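Local structure of probable TonB-dependent siderophore receptor PiuA (Acinetobacter baumannii, 5FP1) at residues 156-161 with 708-713; 548-553 with 563-568. The protein probably takes part in the first step of iron uptake, binding ferric siderophores at the outer membrane for TonB-dependent transport into the cell. One frame throughout, in Å; residues are numbered along the deposited sequence.

Interaction 1: 156-161 with 708-713; sequences AGTDNY and RSAVLA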
ATOM      1  N   ALA A 156      16.867 -15.555 -12.603  1.00 24.91           N
ATOM      2  CA  ALA A 156      17.108 -14.714 -13.752  1.00 25.88           C
ATOM      3  C   ALA A 156      15.845 -14.692 -14.583  1.00 25.34           C
ATOM      4  O   ALA A 156      15.080 -15.650 -14.593  1.00 26.32           O
ATOM      5  CB  ALA A 156      18.295 -15.238 -14.562  1.00 30.39           C
ATOM      6  N   GLY A 157      15.606 -13.588 -15.287  1.00 25.83           N
ATOM      7  CA  GLY A 157      14.399 -13.474 -16.073  1.00 22.08           C
ATOM      8  C   GLY A 157      14.526 -12.566 -17.266  1.00 23.13           C
ATOM      9  O   GLY A 157      15.541 -11.910 -17.455  1.00 23.79           O
ATOM     10  N   THR A 158      13.482 -12.529 -18.069  1.00 22.43           N
ATOM     11  CA  THR A 158      13.490 -11.696 -19.252  1.00 27.52           C
ATOM     12  C   THR A 158      13.580 -10.213 -18.849  1.00 32.78           C
ATOM     13  O   THR A 158      13.254  -9.835 -17.694  1.00 24.96           O
ATOM     14  CB  THR A 158      12.234 -11.946 -20.078  1.00 26.95           C
ATOM     15  OG1 THR A 158      11.096 -11.840 -19.218  1.00 26.16           O
ATOM     16  CG2 THR A 158      12.267 -13.349 -20.680  1.00 29.14           C
ATOM     17  N   ASP A 159      14.039  -9.399 -19.794  1.00 25.05           N
ATOM     18  CA  ASP A 159      14.259  -7.952 -19.586  1.00 27.53           C
ATOM     19  C   ASP A 159      15.175  -7.676 -18.406  1.00 28.93           C
ATOM     20  O   ASP A 159      14.927  -6.785 -17.583  1.00 23.77           O
ATOM     21  CB  ASP A 159      12.921  -7.213 -19.485  1.00 25.80           C
ATOM     22  CG  ASP A 159      12.235  -7.081 -20.841  1.00 28.78           C
ATOM     23  OD1 ASP A 159      12.949  -6.784 -21.824  1.00 31.81           O
ATOM     24  OD2 ASP A 159      11.002  -7.295 -20.960  1.00 26.61           O
ATOM     25  N   ASN A 160      16.262  -8.451 -18.358  1.00 21.94           N
ATOM     26  CA  ASN A 160      17.389  -8.234 -17.455  1.00 23.54           C
ATOM     27  C   ASN A 160      17.003  -8.262 -15.979  1.00 24.12           C
ATOM     28  O   ASN A 160      17.515  -7.503 -15.181  1.00 24.69           O
ATOM     29  CB  ASN A 160      18.116  -6.937 -17.801  1.00 25.55           C
ATOM     30  CG  ASN A 160      18.860  -7.047 -19.127  1.00 42.33           C
ATOM     31  OD1 ASN A 160      19.527  -8.045 -19.387  1.00 40.02           O
ATOM     32  ND2 ASN A 160      18.712  -6.048 -19.984  1.00 40.01           N
ATOM     33  N   TYR A 161      16.121  -9.182 -15.646  1.00 21.97           N
ATOM     34  CA  TYR A 161      15.804  -9.502 -14.249  1.00 20.67           C
ATOM     35  C   TYR A 161      16.871 -10.409 -13.656  1.00 24.14           C
ATOM     36  O   TYR A 161      17.202 -11.450 -14.233  1.00 24.24           O
ATOM     37  CB  TYR A 161      14.456 -10.190 -14.255  1.00 20.88           C
ATOM     38  CG  TYR A 161      13.869 -10.642 -12.942  1.00 23.30           C
ATOM     39  CD1 TYR A 161      14.414 -11.718 -12.240  1.00 22.30           C
ATOM     40  CD2 TYR A 161      12.712 -10.056 -12.439  1.00 23.30           C
ATOM     41  CE1 TYR A 161      13.839 -12.169 -11.075  1.00 22.80           C
ATOM     42  CE2 TYR A 161      12.128 -10.502 -11.270  1.00 23.28           C
ATOM     43  CZ  TYR A 161      12.686 -11.569 -10.596  1.00 25.12           C
ATOM     44  OH  TYR A 161      12.113 -12.034  -9.440  1.00 25.03           O
ATOM     45  N   ARG A 708       4.475  -8.957 -20.681  1.00 22.57           N
ATOM     46  CA  ARG A 708       4.799 -10.355 -20.374  1.00 23.78           C
ATOM     47  C   ARG A 708       6.245 -10.510 -19.933  1.00 20.75           C
ATOM     48  O   ARG A 708       7.163  -9.891 -20.483  1.00 23.60           O
ATOM     49  CB  ARG A 708       4.541 -11.240 -21.608  1.00 24.02           C
ATOM     50  CG  ARG A 708       4.783 -12.728 -21.354  1.00 25.39           C
ATOM     51  CD  ARG A 708       4.042 -13.569 -22.364  1.00 28.36           C
ATOM     52  NE  ARG A 708       4.512 -13.310 -23.712  1.00 31.07           N
ATOM     53  CZ  ARG A 708       3.775 -13.461 -24.809  1.00 41.18           C
ATOM     54  NH1 ARG A 708       2.505 -13.859 -24.740  1.00 35.65           N
ATOM     55  NH2 ARG A 708       4.314 -13.194 -25.985  1.00 37.39           N
ATOM     56  N   SER A 709       6.473 -11.349 -18.933  1.00 21.77           N
ATOM     57  CA  SER A 709       7.824 -11.664 -18.516  1.00 23.44           C
ATOM     58  C   SER A 709       7.884 -13.130 -18.077  1.00 21.38           C
ATOM     59  O   SER A 709       6.858 -13.748 -17.852  1.00 22.69           O
ATOM     60  CB  SER A 709       8.281 -10.770 -17.360  1.00 25.39           C
ATOM     61  OG  SER A 709       7.545 -11.059 -16.178  1.00 26.31           O
ATOM     62  N   ALA A 710       9.092 -13.654 -17.971  1.00 24.22           N
ATOM     63  CA  ALA A 710       9.317 -14.977 -17.412  1.00 26.31           C
ATOM     64  C   ALA A 710      10.460 -14.887 -16.441  1.00 23.09           C
ATOM     65  O   ALA A 710      11.431 -14.180 -16.672  1.00 25.57           O
ATOM     66  CB  ALA A 710       9.669 -15.979 -18.520  1.00 27.91           C
ATOM     67  N   VAL A 711      10.360 -15.652 -15.362  1.00 23.04           N
ATOM     68  CA  VAL A 711      11.432 -15.762 -14.400  1.00 22.53           C
ATOM     69  C   VAL A 711      11.710 -17.228 -14.102  1.00 24.08           C
ATOM     70  O   VAL A 711      10.776 -18.012 -13.914  1.00 24.71           O
ATOM     71  CB  VAL A 711      11.055 -15.066 -13.089  1.00 23.15           C
ATOM     72  CG1 VAL A 711      12.135 -15.271 -12.049  1.00 23.75           C
ATOM     73  CG2 VAL A 711      10.844 -13.568 -13.341  1.00 26.67           C
ATOM     74  N   LEU A 712      12.985 -17.581 -14.033  1.00 26.46           N
ATOM     75  CA  LEU A 712      13.374 -18.939 -13.658  1.00 26.66           C
ATOM     76  C   LEU A 712      14.238 -18.872 -12.438  1.00 23.03           C
ATOM     77  O   LEU A 712      15.238 -18.150 -12.411  1.00 26.36           O
ATOM     78  CB  LEU A 712      14.142 -19.630 -14.792  1.00 27.19           C
ATOM     79  CG  LEU A 712      14.557 -21.079 -14.488  1.00 28.65           C
ATOM     80  CD1 LEU A 712      13.304 -21.935 -14.419  1.00 30.68           C
ATOM     81  CD2 LEU A 712      15.502 -21.589 -15.570  1.00 37.51           C
ATOM     82  N   ALA A 713      13.864 -19.646 -11.415  1.00 23.69           N
ATOM     83  CA  ALA A 713      14.568 -19.617 -10.153  1.00 25.49           C
ATOM     84  C   ALA A 713      15.008 -21.010  -9.706  1.00 25.20           C
ATOM     85  O   ALA A 713      14.280 -21.983  -9.857  1.00 29.65           O
ATOM     86  CB  ALA A 713      13.681 -19.030  -9.071  1.00 26.11           C
TER
HETATM   87  O   HOH W   1      11.610 -11.279 -15.913  1.00 27.64           O
HETATM   88  O   HOH W   2      10.019  -9.577 -20.035  1.00 27.87           O

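Interaction 2: 548-553 with 563-568; sequences QNTRVQ and GESKVD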
ATOM      1  N   GLN A 548     -18.597  10.261   5.619  1.00 19.77           N
ATOM      2  CA  GLN A 548     -19.783  11.103   5.661  1.00 22.55           C
ATOM      3  C   GLN A 548     -19.422  12.543   5.999  1.00 24.56           C
ATOM      4  O   GLN A 548     -20.231  13.432   5.848  1.00 21.25           O
ATOM      5  CB  GLN A 548     -20.811  10.524   6.652  1.00 26.20           C
ATOM      6  CG  GLN A 548     -20.461  10.670   8.121  1.00 25.59           C
ATOM      7  CD  GLN A 548     -19.503   9.613   8.628  1.00 25.52           C
ATOM      8  OE1 GLN A 548     -19.035   8.767   7.886  1.00 21.75           O
ATOM      9  NE2 GLN A 548     -19.200   9.669   9.908  1.00 25.65           N
ATOM     10  N   ASN A 549     -18.197  12.780   6.452  1.00 20.38           N
ATOM     11  CA  ASN A 549     -17.694  14.133   6.586  1.00 21.89           C
ATOM     12  C   ASN A 549     -16.342  14.220   5.922  1.00 20.62           C
ATOM     13  O   ASN A 549     -15.309  13.838   6.515  1.00 21.98           O
ATOM     14  CB  ASN A 549     -17.573  14.535   8.061  1.00 27.01           C
ATOM     15  CG  ASN A 549     -18.889  14.950   8.643  1.00 41.26           C
ATOM     16  OD1 ASN A 549     -19.380  16.049   8.373  1.00 56.69           O
ATOM     17  ND2 ASN A 549     -19.494  14.069   9.408  1.00 45.93           N
ATOM     18  N   THR A 550     -16.362  14.693   4.681  1.00 20.15           N
ATOM     19  CA  THR A 550     -15.173  14.821   3.855  1.00 20.27           C
ATOM     20  C   THR A 550     -14.786  16.275   3.776  1.00 19.75           C
ATOM     21  O   THR A 550     -15.659  17.157   3.635  1.00 21.67           O
ATOM     22  CB  THR A 550     -15.472  14.322   2.430  1.00 20.35           C
ATOM     23  OG1 THR A 550     -15.843  12.939   2.468  1.00 20.39           O
ATOM     24  CG2 THR A 550     -14.274  14.495   1.501  1.00 20.37           C
ATOM     25  N   ARG A 551     -13.487  16.541   3.848  1.00 19.78           N
ATOM     26  CA  ARG A 551     -12.995  17.901   3.745  1.00 18.84           C
ATOM     27  C   ARG A 551     -13.070  18.323   2.289  1.00 22.31           C
ATOM     28  O   ARG A 551     -12.631  17.598   1.421  1.00 18.17           O
ATOM     29  CB  ARG A 551     -11.551  18.007   4.247  1.00 21.63           C
ATOM     30  CG  ARG A 551     -11.075  19.452   4.423  1.00 20.21           C
ATOM     31  CD  ARG A 551      -9.818  19.499   5.280  1.00 25.35           C
ATOM     32  NE  ARG A 551      -8.724  18.764   4.701  1.00 27.34           N
ATOM     33  CZ  ARG A 551      -8.220  17.614   5.135  1.00 25.60           C
ATOM     34  NH1 ARG A 551      -8.690  16.968   6.199  1.00 22.81           N
ATOM     35  NH2 ARG A 551      -7.205  17.102   4.473  1.00 31.13           N
ATOM     36  N   VAL A 552     -13.607  19.500   1.996  1.00 19.13           N
ATOM     37  CA  VAL A 552     -13.653  19.964   0.625  1.00 20.75           C
ATOM     38  C   VAL A 552     -13.287  21.448   0.592  1.00 22.76           C
ATOM     39  O   VAL A 552     -13.311  22.110   1.614  1.00 21.61           O
ATOM     40  CB  VAL A 552     -15.038  19.744  -0.029  1.00 30.56           C
ATOM     41  CG1 VAL A 552     -15.389  18.256  -0.089  1.00 32.46           C
ATOM     42  CG2 VAL A 552     -16.101  20.514   0.715  1.00 32.14           C
ATOM     43  N   GLN A 553     -12.863  21.916  -0.576  1.00 21.17           N
ATOM     44  CA  GLN A 553     -12.521  23.312  -0.784  1.00 28.42           C
ATOM     45  C   GLN A 553     -13.779  24.033  -1.252  1.00 33.49           C
ATOM     46  O   GLN A 553     -14.513  23.530  -2.117  1.00 31.60           O
ATOM     47  CB  GLN A 553     -11.380  23.398  -1.802  1.00 30.31           C
ATOM     48  CG  GLN A 553     -10.616  24.700  -1.785  1.00 35.21           C
ATOM     49  CD  GLN A 553      -9.317  24.639  -2.560  1.00 38.76           C
ATOM     50  OE1 GLN A 553      -8.982  23.627  -3.172  1.00 38.59           O
ATOM     51  NE2 GLN A 553      -8.579  25.736  -2.548  1.00 40.44           N
ATOM     52  N   GLY A 563     -18.299  17.624   2.606  1.00 25.02           N
ATOM     53  CA  GLY A 563     -18.381  16.660   1.528  1.00 18.85           C
ATOM     54  C   GLY A 563     -18.841  15.294   2.027  1.00 17.94           C
ATOM     55  O   GLY A 563     -18.830  15.021   3.230  1.00 20.93           O
ATOM     56  N   GLU A 564     -19.246  14.439   1.099  1.00 16.48           N
ATOM     57  CA  GLU A 564     -19.698  13.101   1.438  1.00 15.34           C
ATOM     58  C   GLU A 564     -19.440  12.169   0.305  1.00 15.09           C
ATOM     59  O   GLU A 564     -19.632  12.515  -0.860  1.00 19.36           O
ATOM     60  CB  GLU A 564     -21.229  13.061   1.707  1.00 22.72           C
ATOM     61  CG  GLU A 564     -21.718  14.062   2.716  1.00 25.20           C
ATOM     62  CD  GLU A 564     -23.244  14.148   2.781  1.00 36.13           C
ATOM     63  OE1 GLU A 564     -23.935  13.362   2.131  1.00 29.82           O
ATOM     64  OE2 GLU A 564     -23.751  15.016   3.491  1.00 37.22           O
ATOM     65  N   SER A 565     -19.087  10.934   0.642  1.00 16.68           N
ATOM     66  CA  SER A 565     -18.975   9.876  -0.327  1.00 15.36           C
ATOM     67  C   SER A 565     -19.258   8.568   0.378  1.00 17.05           C
ATOM     68  O   SER A 565     -19.195   8.485   1.612  1.00 16.92           O
ATOM     69  CB  SER A 565     -17.575   9.845  -0.984  1.00 17.31           C
ATOM     70  OG  SER A 565     -16.621   9.322  -0.066  1.00 17.40           O
ATOM     71  N   LYS A 566     -19.593   7.550  -0.408  1.00 16.65           N
ATOM     72  CA  LYS A 566     -19.888   6.235   0.129  1.00 16.16           C
ATOM     73  C   LYS A 566     -19.638   5.137  -0.857  1.00 15.83           C
ATOM     74  O   LYS A 566     -19.701   5.338  -2.073  1.00 19.50           O
ATOM     75  CB  LYS A 566     -21.328   6.123   0.627  1.00 18.79           C
ATOM     76  CG  LYS A 566     -22.361   6.182  -0.469  1.00 23.14           C
ATOM     77  CD  LYS A 566     -23.735   5.867   0.141  1.00 28.15           C
ATOM     78  CE  LYS A 566     -24.865   6.187  -0.817  1.00 33.98           C
ATOM     79  NZ  LYS A 566     -25.173   4.962  -1.580  1.00 37.83           N
ATOM     80  N   VAL A 567     -19.345   3.958  -0.307  1.00 16.71           N
ATOM     81  CA  VAL A 567     -19.149   2.768  -1.086  1.00 17.06           C
ATOM     82  C   VAL A 567     -20.035   1.667  -0.499  1.00 18.25           C
ATOM     83  O   VAL A 567     -19.834   1.249   0.651  1.00 19.73           O
ATOM     84  CB  VAL A 567     -17.661   2.305  -1.078  1.00 16.95           C
ATOM     85  CG1 VAL A 567     -17.487   1.042  -1.896  1.00 19.88           C
ATOM     86  CG2 VAL A 567     -16.729   3.382  -1.601  1.00 19.15           C
ATOM     87  N   ASP A 568     -21.036   1.226  -1.274  1.00 18.17           N
ATOM     88  CA  ASP A 568     -21.858   0.070  -0.915  1.00 21.24           C
ATOM     89  C   ASP A 568     -21.325  -1.145  -1.652  1.00 19.05           C
ATOM     90  O   ASP A 568     -21.248  -1.164  -2.895  1.00 21.80           O
ATOM     91  CB  ASP A 568     -23.332   0.325  -1.318  1.00 22.21           C
ATOM     92  CG  ASP A 568     -24.001   1.394  -0.463  1.00 30.05           C
ATOM     93  OD1 ASP A 568     -23.671   1.483   0.734  1.00 33.81           O
ATOM     94  OD2 ASP A 568     -24.834   2.162  -0.992  1.00 29.75           O
TER
HETATM   95  O   HOH W   3     -15.134  11.440   0.391  1.00 21.01           O

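Interaction 1: 156-161 with 708-713
A156 and L712 form an antiparallel hydrogen-bonded pair in the seam of this TonB-dependent receptor's beta-barrel, where the first barrel strand, 149-157, meets the last, 709-717. The bond from L712 N to A156 O is 2.9 Å long and almost straight (178°), and A156 N returns one to L712 O. At the neighbouring non-hydrogen-bonded pair, G157 and V711, G157 CA lies 3.1 Å from A710 O. Beyond it T158 N donates to A710 O, and the ladder then changes character: A710 N donates to a side chain, T158 OG1, at 3.0 Å (165°). The chi1 of 51° sets OG1 between the backbone N and the carbonyl carbon, within reach of A710. The tight turn after G157 brings Y161 back over V711, and the two side chains cross at about a right angle. V711 CG2 sits over the ring centre in a CH-pi contact, 3.8 Å from the centroid, while CG1 touches Y161 CE1 at 3.7 Å. H185 packs edge-to-face with the Y161 ring. Two waters bridge the segments here. One donates to both T158 O and A710 O. D159 OD2 takes the N-H of G191 and a proton of the second water, which also donates to R708 O and accepts from T158 OG1 at 2.6 Å.

Interaction 2: 548-553 with 563-568
T550 and G563 form an antiparallel hydrogen-bonded pair between the two strands of a barrel hairpin, 536-555 and 558-575. Their backbone bonds are equal in length but not in geometry. T550 N approaches G563 O from well above the carbonyl plane, 53° out of it, whereas G563 N meets T550 O at 2.9 Å with only a small tilt. The oblique approach accompanies a corner at Q548 and N549, which both face E519 in a classic beta bulge against strand 518-531. The N-to-C directions of the short segments 550-553 and 563-568 differ by 131°, well short of antiparallel. Pairing of the hairpin continues through backbone bonds of V552 with A560 and S565 with K547.

Van der Waals contacts centre on G563. T550 CB lies 3.5 Å from G563 C, and V552 CG1 comes within 3.8 Å of G563 CA. Separately, the E564 CG methylene, set beside its backbone N, rests 3.5 Å from the carbonyl oxygen Q548 O.

Polar side chains meet through water: one molecule lies 2.7 Å from T550 OG1 and 2.6 Å from S565 OG. T550 OG1 also bonds to K547 O, and S565 OG to the hydroxyl of Y90.

Strand 518-531 flanks the hairpin beside 536-555, meeting Q548 and T550 through E519 and E518, while strand 582-597 lies beside 558-575, where T596 touches E564 and L591 touches V567.

In the fold
Both contacts are antiparallel strand pairings in the same barrel wall, on opposite sides of the chain's centre, with their own centres about 44 Å apart. They share no strand. Interaction 1 joins the barrel's first and last strands across 546 intervening residues and is a surface contact; interaction 2 is local, between adjacent strands of one hairpin, and partly buried. In each, a glycine sits at a close backbone approach, consistent with its lack of a side chain, and water links polar groups across the strands. The chemistry otherwise diverges: 156-161 with 708-713 adds a threonine hydroxyl and an aromatic-aliphatic contact to its backbone ladder, whereas 548-553 with 563-568 has just two backbone bonds, beside a bulge.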